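Local coordinates for protein short afifavidin (Afifella pfennigii, PDB 6HDT) that binds biotin, and also 2-iminobiotin, tightly without a covalent link, as a dimeric bacterial avidin whose biological role remains unclear, at residues Ser21-Gln26 with Ser98-Val103. Residues are numbered along the deposited sequence; the frame is centred on the assembly and turned at random. Where two conformers were deposited one is given.
Sequences SSWVNQ and SDVTIV
Trp23 meets Val100 and Ile102 in two different ways, a worked example of how one indole can serve two aliphatic neighbours. Ile102 lies over a face of the benzo ring: its CD1 stands 3.6 Å from the centroid of the six-membered ring of Trp23, only 7° off the normal, a CH-pi contact, while Ile102 CG1 rests 3.6 Å from Trp23 CZ3. With CG1 anti to the carbonyl carbon and chi2 extended (171°), the isoleucine places its terminal methyl above the six-membered ring. Val100 instead comes to the rim, CG1 lying near the ring plane and 3.6 Å from Trp23 CH2. In this avidin beta-barrel, strands 20-24 and 99-110 are not direct neighbours; strand 117-127 lies between them, hydrogen-bonding to both, so side chains make the contact inside the closed barrel. Phe14 of helix 7-14 touches both Trp23 and Ile102. Replacing Trp23 with an alanine would probably open a gap beneath Ile102 and beside Val100, and leave Ser21 OG without its indole donor. That bond, 2.8 Å from Trp23 NE1 to Ser21 OG, is bent (132°), the oxygen sitting tilted out of the ring plane. Two residues onward, Asn25 turns its ND2 to the ureido oxygen, O3, of bound biotin.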
loop_
_atom_site.group_PDB
_atom_site.type_symbol
_atom_site.label_atom_id
_atom_site.label_comp_id
_atom_site.label_asym_id
_atom_site.label_seq_id
_atom_site.Cartn_x
_atom_site.Cartn_y
_atom_site.Cartn_z
ATOM N N SER A 21 5.327 -16.977 -3.268
ATOM C CA SER A 21 5.035 -17.590 -1.992
ATOM C C SER A 21 3.556 -17.415 -1.697
ATOM O O SER A 21 2.964 -16.393 -2.077
ATOM C CB SER A 21 5.890 -16.978 -0.886
ATOM O OG SER A 21 5.719 -15.577 -0.724
ATOM N N SER A 22 2.976 -18.424 -1.044
ATOM C CA SER A 22 1.562 -18.357 -0.707
ATOM C C SER A 22 1.334 -18.359 0.794
ATOM O O SER A 22 2.088 -18.947 1.595
ATOM C CB SER A 22 0.717 -19.415 -1.435
ATOM O OG SER A 22 1.067 -20.723 -1.052
ATOM N N TRP A 23 0.293 -17.640 1.157
ATOM C CA TRP A 23 0.032 -17.242 2.511
ATOM C C TRP A 23 -1.443 -17.376 2.856
ATOM O O TRP A 23 -2.300 -17.255 1.979
ATOM C CB TRP A 23 0.450 -15.768 2.694
ATOM C CG TRP A 23 1.828 -15.463 2.231
ATOM C CD1 TRP A 23 2.209 -15.211 0.961
ATOM C CD2 TRP A 23 3.033 -15.427 3.036
ATOM N NE1 TRP A 23 3.564 -14.987 0.910
ATOM C CE2 TRP A 23 4.094 -15.119 2.169
ATOM C CE3 TRP A 23 3.303 -15.595 4.398
ATOM C CZ2 TRP A 23 5.420 -15.005 2.609
ATOM C CZ3 TRP A 23 4.632 -15.480 4.833
ATOM C CH2 TRP A 23 5.660 -15.186 3.946
ATOM N N VAL A 24 -1.698 -17.539 4.154
ATOM C CA VAL A 24 -3.018 -17.575 4.761
ATOM C C VAL A 24 -3.036 -16.719 6.039
ATOM O O VAL A 24 -2.087 -16.697 6.837
ATOM C CB VAL A 24 -3.508 -19.012 5.035
ATOM C CG1 VAL A 24 -2.724 -19.673 6.159
ATOM C CG2 VAL A 24 -4.971 -19.028 5.397
ATOM N N ASN A 25 -4.100 -15.944 6.214
ATOM C CA ASN A 25 -4.231 -15.208 7.464
ATOM C C ASN A 25 -5.142 -15.937 8.458
ATOM O O ASN A 25 -5.589 -17.051 8.191
ATOM C CB ASN A 25 -4.584 -13.736 7.238
ATOM C CG ASN A 25 -6.035 -13.524 6.911
ATOM O OD1 ASN A 25 -6.853 -14.399 7.111
ATOM N ND2 ASN A 25 -6.361 -12.340 6.414
ATOM N N GLN A 26 -5.363 -15.317 9.616
ATOM C CA GLN A 26 -6.066 -15.945 10.743
ATOM C C GLN A 26 -7.555 -16.186 10.438
ATOM O O GLN A 26 -8.203 -17.011 11.071
ATOM C CB GLN A 26 -5.912 -15.091 12.026
ATOM C CG GLN A 26 -6.670 -13.756 12.033
ATOM C CD GLN A 26 -6.127 -12.711 11.056
ATOM O OE1 GLN A 26 -4.935 -12.678 10.744
ATOM N NE2 GLN A 26 -7.008 -11.845 10.570
ATOM N N SER A 98 11.636 -23.444 9.705
ATOM C CA SER A 98 11.193 -23.432 8.305
ATOM C C SER A 98 9.945 -22.562 8.116
ATOM O O SER A 98 9.345 -22.554 7.038
ATOM C CB SER A 98 10.947 -24.864 7.796
ATOM O OG SER A 98 9.578 -25.243 7.878
ATOM N N ASP A 99 9.570 -21.819 9.155
ATOM C CA ASP A 99 8.321 -21.039 9.140
ATOM C C ASP A 99 8.561 -19.562 8.886
ATOM O O ASP A 99 9.574 -19.017 9.254
ATOM C CB ASP A 99 7.593 -21.174 10.472
ATOM C CG ASP A 99 7.050 -22.573 10.702
ATOM O OD1 ASP A 99 6.105 -22.966 9.981
ATOM O OD2 ASP A 99 7.560 -23.269 11.604
ATOM N N VAL A 100 7.584 -18.907 8.276
ATOM C CA VAL A 100 7.605 -17.461 8.124
ATOM C C VAL A 100 6.203 -16.916 8.450
ATOM O O VAL A 100 5.187 -17.463 8.033
ATOM C CB VAL A 100 8.036 -17.034 6.699
ATOM C CG1 VAL A 100 8.163 -15.512 6.574
ATOM C CG2 VAL A 100 9.355 -17.719 6.315
ATOM N N THR A 101 6.196 -15.821 9.198
ATOM C CA THR A 101 4.999 -15.074 9.547
ATOM C C THR A 101 5.128 -13.623 9.104
ATOM O O THR A 101 6.165 -13.011 9.252
ATOM C CB THR A 101 4.798 -15.117 11.083
ATOM O OG1 THR A 101 4.673 -16.481 11.484
ATOM C CG2 THR A 101 3.538 -14.380 11.503
ATOM N N ILE A 102 4.041 -13.060 8.579
ATOM C CA ILE A 102 3.964 -11.623 8.338
ATOM C C ILE A 102 2.945 -11.021 9.300
ATOM O O ILE A 102 1.768 -11.378 9.261
ATOM C CB ILE A 102 3.509 -11.238 6.917
ATOM C CG1 ILE A 102 4.186 -12.099 5.833
ATOM C CG2 ILE A 102 3.789 -9.755 6.689
ATOM C CD1 ILE A 102 3.611 -11.891 4.447
ATOM N N VAL A 103 3.398 -10.085 10.126
ATOM C CA VAL A 103 2.568 -9.360 11.067
ATOM C C VAL A 103 2.230 -8.051 10.368
ATOM O O VAL A 103 3.134 -7.284 10.050
ATOM C CB VAL A 103 3.342 -9.084 12.372
ATOM C CG1 VAL A 103 2.521 -8.214 13.307
ATOM C CG2 VAL A 103 3.729 -10.395 13.075
#